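Local coordinates for epidermin decarboxylase (Staphylococcus epidermidis, PDB 1G63), which catalyses the FMN-dependent oxidative decarboxylation of the C-terminal cysteine residue of the epidermin precursor peptide, forming a carbon-carbon double bond, at residues B[82-87]-B[124-129]; B[87-92]-B[98-103]. One frame throughout, in Å; residues are numbered along the deposited sequence.

In the fold
Helix 84-91 is common to both contacts, and Ile87 belongs to each pair of segments; their centres lie 11 Å apart. In contact 1 (82-87 with 124-129) the start of this helix meets helix 124-134 and binds one FMN through Ser83 and Ala84. In contact 2 (87-92 with 98-103) its later turns meet helix 98-105, whose Thr101 holds another FMN, shared with a neighbouring subunit. The two contacts also touch directly, through Leu126 and Asn129 packing on Asn88 and through Asn129 CB at 3.5 Å from Ala91 CB. The active-site residue His67 is touched by Leu98, Thr101 and Val102 of contact 2, while Cys103 lies about 9 Å from it, side chain to side chain.

Contact 1. Residues B[82-87]-B[124-129]. With FMN (flavin mononucleotide), chain N.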
loop_
_atom_site.group_PDB
_atom_site.type_symbol
_atom_site.label_atom_id
_atom_site.label_comp_id
_atom_site.label_asym_id
_atom_site.label_seq_id
_atom_site.Cartn_x
_atom_site.Cartn_y
_atom_site.Cartn_z
ATOM N N ALA B 82 -27.951 4.033 -21.641
ATOM C CA ALA B 82 -28.667 3.671 -20.429
ATOM C C ALA B 82 -28.723 2.153 -20.292
ATOM O O ALA B 82 -29.290 1.460 -21.141
ATOM C CB ALA B 82 -30.064 4.248 -20.462
ATOM N N SER B 83 -28.129 1.644 -19.219
ATOM C CA SER B 83 -28.102 0.206 -18.947
ATOM C C SER B 83 -29.417 -0.258 -18.333
ATOM O O SER B 83 -30.165 0.540 -17.763
ATOM C CB SER B 83 -26.965 -0.118 -17.977
ATOM O OG SER B 83 -27.164 0.550 -16.735
ATOM N N ALA B 84 -29.690 -1.554 -18.447
ATOM C CA ALA B 84 -30.902 -2.116 -17.883
ATOM C C ALA B 84 -30.888 -1.847 -16.383
ATOM O O ALA B 84 -31.897 -1.464 -15.803
ATOM C CB ALA B 84 -30.958 -3.610 -18.151
ATOM N N ASN B 85 -29.725 -2.030 -15.767
ATOM C CA ASN B 85 -29.563 -1.824 -14.336
ATOM C C ASN B 85 -29.963 -0.423 -13.858
ATOM O O ASN B 85 -30.744 -0.284 -12.916
ATOM C CB ASN B 85 -28.118 -2.110 -13.925
ATOM C CG ASN B 85 -27.867 -1.828 -12.446
ATOM O OD1 ASN B 85 -27.080 -0.946 -12.090
ATOM N ND2 ASN B 85 -28.541 -2.572 -11.581
ATOM N N THR B 86 -29.432 0.611 -14.499
ATOM C CA THR B 86 -29.753 1.969 -14.106
ATOM C C THR B 86 -31.211 2.316 -14.398
ATOM O O THR B 86 -31.856 3.015 -13.616
ATOM C CB THR B 86 -28.815 2.984 -14.793
ATOM O OG1 THR B 86 -27.522 2.905 -14.178
ATOM C CG2 THR B 86 -29.342 4.400 -14.653
ATOM N N ILE B 87 -31.732 1.823 -15.516
ATOM C CA ILE B 87 -33.119 2.074 -15.862
ATOM C C ILE B 87 -33.992 1.520 -14.732
ATOM O O ILE B 87 -34.858 2.211 -14.210
ATOM C CB ILE B 87 -33.496 1.378 -17.189
ATOM C CG1 ILE B 87 -32.820 2.085 -18.364
ATOM C CG2 ILE B 87 -35.013 1.369 -17.372
ATOM C CD1 ILE B 87 -32.997 1.360 -19.702
ATOM N N PRO B 124 -39.073 -9.163 -18.466
ATOM C CA PRO B 124 -40.382 -8.724 -17.967
ATOM C C PRO B 124 -40.310 -7.601 -16.946
ATOM O O PRO B 124 -41.088 -6.654 -16.993
ATOM C CB PRO B 124 -40.969 -9.998 -17.347
ATOM C CG PRO B 124 -40.251 -11.099 -18.049
ATOM C CD PRO B 124 -38.850 -10.581 -18.140
ATOM N N PHE B 125 -39.369 -7.727 -16.019
ATOM C CA PHE B 125 -39.197 -6.746 -14.958
ATOM C C PHE B 125 -38.670 -5.430 -15.504
ATOM O O PHE B 125 -39.077 -4.364 -15.049
ATOM C CB PHE B 125 -38.283 -7.327 -13.884
ATOM C CG PHE B 125 -38.596 -8.771 -13.556
ATOM C CD1 PHE B 125 -37.731 -9.797 -13.942
ATOM C CD2 PHE B 125 -39.793 -9.109 -12.929
ATOM C CE1 PHE B 125 -38.062 -11.142 -13.709
ATOM C CE2 PHE B 125 -40.131 -10.448 -12.694
ATOM C CZ PHE B 125 -39.264 -11.467 -13.086
ATOM N N LEU B 126 -37.782 -5.499 -16.489
ATOM C CA LEU B 126 -37.252 -4.289 -17.100
ATOM C C LEU B 126 -38.408 -3.570 -17.793
ATOM O O LEU B 126 -38.662 -2.391 -17.544
ATOM C CB LEU B 126 -36.165 -4.622 -18.134
ATOM C CG LEU B 126 -35.784 -3.500 -19.114
ATOM C CD1 LEU B 126 -35.140 -2.345 -18.379
ATOM C CD2 LEU B 126 -34.837 -4.043 -20.163
ATOM N N GLN B 127 -39.118 -4.301 -18.648
ATOM C CA GLN B 127 -40.235 -3.737 -19.396
ATOM C C GLN B 127 -41.301 -3.130 -18.504
ATOM O O GLN B 127 -41.838 -2.068 -18.805
ATOM C CB GLN B 127 -40.847 -4.797 -20.317
ATOM C CG GLN B 127 -39.979 -5.115 -21.527
ATOM C CD GLN B 127 -39.523 -3.850 -22.243
ATOM O OE1 GLN B 127 -40.318 -2.929 -22.458
ATOM N NE2 GLN B 127 -38.246 -3.797 -22.618
ATOM N N LYS B 128 -41.596 -3.796 -17.398
ATOM C CA LYS B 128 -42.597 -3.306 -16.465
ATOM C C LYS B 128 -42.137 -1.963 -15.902
ATOM O O LYS B 128 -42.943 -1.055 -15.691
ATOM C CB LYS B 128 -42.793 -4.332 -15.351
ATOM C CG LYS B 128 -43.900 -4.011 -14.379
ATOM C CD LYS B 128 -44.448 -5.280 -13.734
ATOM C CE LYS B 128 -45.162 -6.162 -14.768
ATOM N NZ LYS B 128 -45.818 -7.365 -14.159
ATOM N N ASN B 129 -40.831 -1.835 -15.684
ATOM C CA ASN B 129 -40.250 -0.603 -15.155
ATOM C C ASN B 129 -40.243 0.503 -16.209
ATOM O O ASN B 129 -40.407 1.688 -15.889
ATOM C CB ASN B 129 -38.821 -0.863 -14.666
ATOM C CG ASN B 129 -38.780 -1.576 -13.327
ATOM O OD1 ASN B 129 -37.761 -2.155 -12.959
ATOM N ND2 ASN B 129 -39.883 -1.529 -12.591
HETATM N N1 FMN N . -25.475 -3.764 -19.535
HETATM C C2 FMN N . -26.388 -3.081 -20.296
HETATM O O2 FMN N . -27.452 -2.714 -19.890
HETATM N N3 FMN N . -26.064 -2.787 -21.663
HETATM C C4 FMN N . -24.914 -3.133 -22.285
HETATM O O4 FMN N . -24.741 -2.857 -23.482
HETATM C C4A FMN N . -23.948 -3.891 -21.478
HETATM N N5 FMN N . -22.769 -4.239 -21.979
HETATM C C5A FMN N . -21.822 -4.786 -21.159
HETATM C C6 FMN N . -20.485 -5.073 -21.678
HETATM C C7 FMN N . -19.537 -5.742 -20.958
HETATM C C7M FMN N . -18.140 -6.014 -21.536
HETATM C C8 FMN N . -19.770 -5.978 -19.519
HETATM C C8M FMN N . -18.705 -6.589 -18.640
HETATM C C9 FMN N . -21.045 -5.737 -19.017
HETATM C C9A FMN N . -22.080 -5.154 -19.774
HETATM N N10 FMN N . -23.397 -4.865 -19.298
HETATM C C10 FMN N . -24.315 -4.153 -20.060
HETATM C "C1'" FMN N . -23.745 -5.175 -17.903
HETATM C "C2'" FMN N . -23.539 -3.913 -17.029
HETATM O "O2'" FMN N . -22.217 -3.373 -17.066
HETATM C "C3'" FMN N . -23.895 -4.221 -15.576
HETATM O "O3'" FMN N . -25.313 -4.580 -15.492
HETATM C "C4'" FMN N . -23.617 -3.107 -14.578
HETATM O "O4'" FMN N . -23.807 -3.566 -13.217
HETATM C "C5'" FMN N . -24.429 -1.840 -14.802
HETATM O "O5'" FMN N . -24.009 -0.803 -13.891
HETATM P P FMN N . -24.410 0.723 -14.064
HETATM O O1P FMN N . -25.904 0.783 -14.108
HETATM O O2P FMN N . -23.748 1.231 -15.288
HETATM O O3P FMN N . -23.827 1.418 -12.781
#
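Leu126 CD1 reaches Ile87 CG2 at 3.9 Å, joining two helices of the Rossmann-like fold: helix 84-91, which follows sheet strand 76-82, and helix 124-134. With CG anti to the backbone N (chi1 164°) and chi2 near 65°, CD1 is the leucine methyl that meets helix 84-91. The same methyl approaches Ala84 more loosely, CB to CD1 being 4.4 Å. No hydrogen bond links the segments, and the buried surface is a modest 151 Å², so this is light apolar packing. In the next shell, Met116 touches both Ala84 and Leu126, while Ile112 and Pro114 of strand 110-114 pack against Ile87.

The FMN beside helix 84-91 is also hydrogen-bonded by Thr101 and Cys95 of a second subunit, so its site lies at a subunit boundary. Ala84 N, at the helix start, donates to O2 of the isoalloxazine ring at 2.9 Å, with an N-H...O angle of 159°. Ser83 is the N-cap: its OG accepts from Thr86 N at 3.2 Å, nearly straight at 165°. One hydroxyl thereby links the first helical turn to the phosphate, completing its double role by donating to FMN O1P, 2.9 Å from Ser83 OG.

Contact 2. Residues B[87-92]-B[98-103]; sequences INKIAN and LLTTVC. With FMN (flavin mononucleotide), chain M.
Lys89 and Ile90 meet Thr100 and Cys103 where two consecutive helices of the Rossmann-like fold pack together. Their axes come within 9.9 Å and cross at -45°, with the N-to-C directions inclined by the same amount; the closest CA pair, Ile90 and Thr100, is 6.7 Å apart. The 167 Å² of buried surface contains no hydrogen bond between the segments.

The walk along the first segment begins at Lys89, since Ile87 and Asn88 make no contact with segment 98-103 and pack instead around contact 1. The aliphatic chain of Lys89 runs across the Thr100 side chain at about a right angle, with CB 4.0 Å from Thr100 OG1 and CD 4.2 Å from the same oxygen. These near lysine atoms are carbons, so the approach is packing; the polar need of Thr100 OG1 is met by a hydrogen bond with Ile94 O. Beyond CG the lysine is extended, carrying NZ past the threonine to a salt bridge with Asp96, a residue of the FMN pocket.

Ile90 follows with the tighter contact. Its CG1 is anti to the carbonyl carbon (chi1 -62°) and the arm continues extended to CD1, which comes 3.7 Å from Cys103 CB and 3.8 Å from Cys103 SG. Leu110 of strand 110-114 touches both Ile90 and Cys103, tying the pair to the sheet.

Thr101 lies on another side of helix 98-105, where it meets His67 and an FMN also held by Ser83 and Ala84 of a neighbouring subunit. This flavin site thus spans a subunit boundary, and here FMN O3' donates to Thr101 OG1 at 3.0 Å.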
loop_
_atom_site.group_PDB
_atom_site.type_symbol
_atom_site.label_atom_id
_atom_site.label_comp_id
_atom_site.label_asym_id
_atom_site.label_seq_id
_atom_site.Cartn_x
_atom_site.Cartn_y
_atom_site.Cartn_z
ATOM N N ILE B 87 -31.732 1.823 -15.516
ATOM C CA ILE B 87 -33.119 2.074 -15.862
ATOM C C ILE B 87 -33.992 1.520 -14.732
ATOM O O ILE B 87 -34.858 2.211 -14.210
ATOM C CB ILE B 87 -33.496 1.378 -17.189
ATOM C CG1 ILE B 87 -32.820 2.085 -18.364
ATOM C CG2 ILE B 87 -35.013 1.369 -17.372
ATOM C CD1 ILE B 87 -32.997 1.360 -19.702
ATOM N N ASN B 88 -33.730 0.281 -14.334
ATOM C CA ASN B 88 -34.506 -0.349 -13.275
ATOM C C ASN B 88 -34.325 0.318 -11.908
ATOM O O ASN B 88 -35.246 0.341 -11.098
ATOM C CB ASN B 88 -34.170 -1.838 -13.226
ATOM C CG ASN B 88 -34.620 -2.572 -14.483
ATOM O OD1 ASN B 88 -34.085 -3.629 -14.835
ATOM N ND2 ASN B 88 -35.615 -2.021 -15.160
ATOM N N LYS B 89 -33.140 0.857 -11.645
ATOM C CA LYS B 89 -32.909 1.553 -10.382
ATOM C C LYS B 89 -33.722 2.852 -10.369
ATOM O O LYS B 89 -34.395 3.169 -9.399
ATOM C CB LYS B 89 -31.426 1.896 -10.217
ATOM C CG LYS B 89 -30.543 0.759 -9.736
ATOM C CD LYS B 89 -29.126 1.268 -9.561
ATOM C CE LYS B 89 -28.253 0.291 -8.795
ATOM N NZ LYS B 89 -26.902 0.869 -8.610
ATOM N N ILE B 90 -33.643 3.610 -11.457
ATOM C CA ILE B 90 -34.375 4.862 -11.540
ATOM C C ILE B 90 -35.872 4.622 -11.364
ATOM O O ILE B 90 -36.539 5.342 -10.627
ATOM C CB ILE B 90 -34.130 5.557 -12.887
ATOM C CG1 ILE B 90 -32.648 5.904 -13.016
ATOM C CG2 ILE B 90 -35.002 6.805 -12.996
ATOM C CD1 ILE B 90 -32.258 6.504 -14.350
ATOM N N ALA B 91 -36.389 3.600 -12.038
ATOM C CA ALA B 91 -37.801 3.256 -11.952
ATOM C C ALA B 91 -38.229 2.958 -10.509
ATOM O O ALA B 91 -39.377 3.215 -10.140
ATOM C CB ALA B 91 -38.095 2.049 -12.841
ATOM N N ASN B 92 -37.317 2.403 -9.706
ATOM C CA ASN B 92 -37.626 2.075 -8.322
ATOM C C ASN B 92 -37.124 3.115 -7.317
ATOM O O ASN B 92 -37.191 2.902 -6.114
ATOM C CB ASN B 92 -37.064 0.704 -7.942
ATOM C CG ASN B 92 -37.796 -0.439 -8.615
ATOM O OD1 ASN B 92 -37.350 -0.959 -9.641
ATOM N ND2 ASN B 92 -38.930 -0.841 -8.041
ATOM N N LEU B 98 -23.862 8.718 -7.354
ATOM C CA LEU B 98 -24.166 10.079 -7.791
ATOM C C LEU B 98 -25.063 10.169 -9.020
ATOM O O LEU B 98 -26.054 10.904 -9.010
ATOM C CB LEU B 98 -22.875 10.876 -8.039
ATOM C CG LEU B 98 -23.069 12.352 -8.444
ATOM C CD1 LEU B 98 -23.855 13.097 -7.377
ATOM C CD2 LEU B 98 -21.715 13.022 -8.660
ATOM N N LEU B 99 -24.723 9.427 -10.070
ATOM C CA LEU B 99 -25.503 9.451 -11.306
ATOM C C LEU B 99 -26.973 9.159 -11.039
ATOM O O LEU B 99 -27.877 9.892 -11.438
ATOM C CB LEU B 99 -24.960 8.418 -12.295
ATOM C CG LEU B 99 -25.675 8.277 -13.646
ATOM C CD1 LEU B 99 -24.702 7.727 -14.687
ATOM C CD2 LEU B 99 -26.897 7.361 -13.518
ATOM N N THR B 100 -27.190 8.070 -10.339
ATOM C CA THR B 100 -28.513 7.616 -10.023
ATOM C C THR B 100 -29.242 8.580 -9.051
ATOM O O THR B 100 -30.469 8.721 -9.095
ATOM C CB THR B 100 -28.374 6.168 -9.517
ATOM O OG1 THR B 100 -29.508 5.412 -9.918
ATOM C CG2 THR B 100 -28.206 6.121 -8.044
ATOM N N THR B 101 -28.487 9.275 -8.200
ATOM C CA THR B 101 -29.088 10.251 -7.281
ATOM C C THR B 101 -29.498 11.499 -8.078
ATOM O O THR B 101 -30.499 12.154 -7.775
ATOM C CB THR B 101 -28.099 10.678 -6.165
ATOM O OG1 THR B 101 -27.856 9.571 -5.296
ATOM C CG2 THR B 101 -28.663 11.834 -5.353
ATOM N N VAL B 102 -28.704 11.830 -9.092
ATOM C CA VAL B 102 -28.999 12.968 -9.951
ATOM C C VAL B 102 -30.269 12.682 -10.756
ATOM O O VAL B 102 -31.104 13.571 -10.950
ATOM C CB VAL B 102 -27.812 13.258 -10.917
ATOM C CG1 VAL B 102 -28.273 14.082 -12.125
ATOM C CG2 VAL B 102 -26.717 14.004 -10.159
ATOM N N CYS B 103 -30.417 11.438 -11.208
ATOM C CA CYS B 103 -31.586 11.046 -11.982
ATOM C C CYS B 103 -32.872 11.063 -11.168
ATOM O O CYS B 103 -33.933 11.336 -11.713
ATOM C CB CYS B 103 -31.377 9.666 -12.617
ATOM S SG CYS B 103 -30.156 9.665 -13.950
HETATM N N1 FMN M . -29.863 12.234 0.191
HETATM C C2 FMN M . -31.015 12.316 0.933
HETATM O O2 FMN M . -31.934 11.554 0.844
HETATM N N3 FMN M . -31.144 13.377 1.872
HETATM C C4 FMN M . -30.222 14.336 2.105
HETATM O O4 FMN M . -30.456 15.231 2.924
HETATM C C4A FMN M . -28.998 14.274 1.292
HETATM N N5 FMN M . -28.011 15.141 1.473
HETATM C C5A FMN M . -26.830 14.953 0.826
HETATM C C6 FMN M . -25.703 15.843 1.098
HETATM C C7 FMN M . -24.529 15.801 0.389
HETATM C C7M FMN M . -23.359 16.747 0.719
HETATM C C8 FMN M . -24.288 14.667 -0.526
HETATM C C8M FMN M . -22.965 14.491 -1.223
HETATM C C9 FMN M . -25.363 13.829 -0.818
HETATM C C9A FMN M . -26.621 13.924 -0.183
HETATM N N10 FMN M . -27.736 13.074 -0.427
HETATM C C10 FMN M . -28.890 13.140 0.341
HETATM C "C1'" FMN M . -27.616 11.976 -1.409
HETATM C "C2'" FMN M . -27.228 10.669 -0.678
HETATM O "O2'" FMN M . -26.007 10.748 0.072
HETATM C "C3'" FMN M . -27.094 9.528 -1.683
HETATM O "O3'" FMN M . -28.374 9.314 -2.338
HETATM C "C4'" FMN M . -26.613 8.198 -1.121
HETATM O "O4'" FMN M . -26.346 7.261 -2.189
HETATM C "C5'" FMN M . -27.554 7.560 -0.112
HETATM O "O5'" FMN M . -26.962 6.377 0.453
HETATM P P FMN M . -27.492 5.667 1.756
HETATM O O1P FMN M . -28.912 5.340 1.512
HETATM O O2P FMN M . -27.282 6.570 2.930
HETATM O O3P FMN M . -26.595 4.379 1.892
#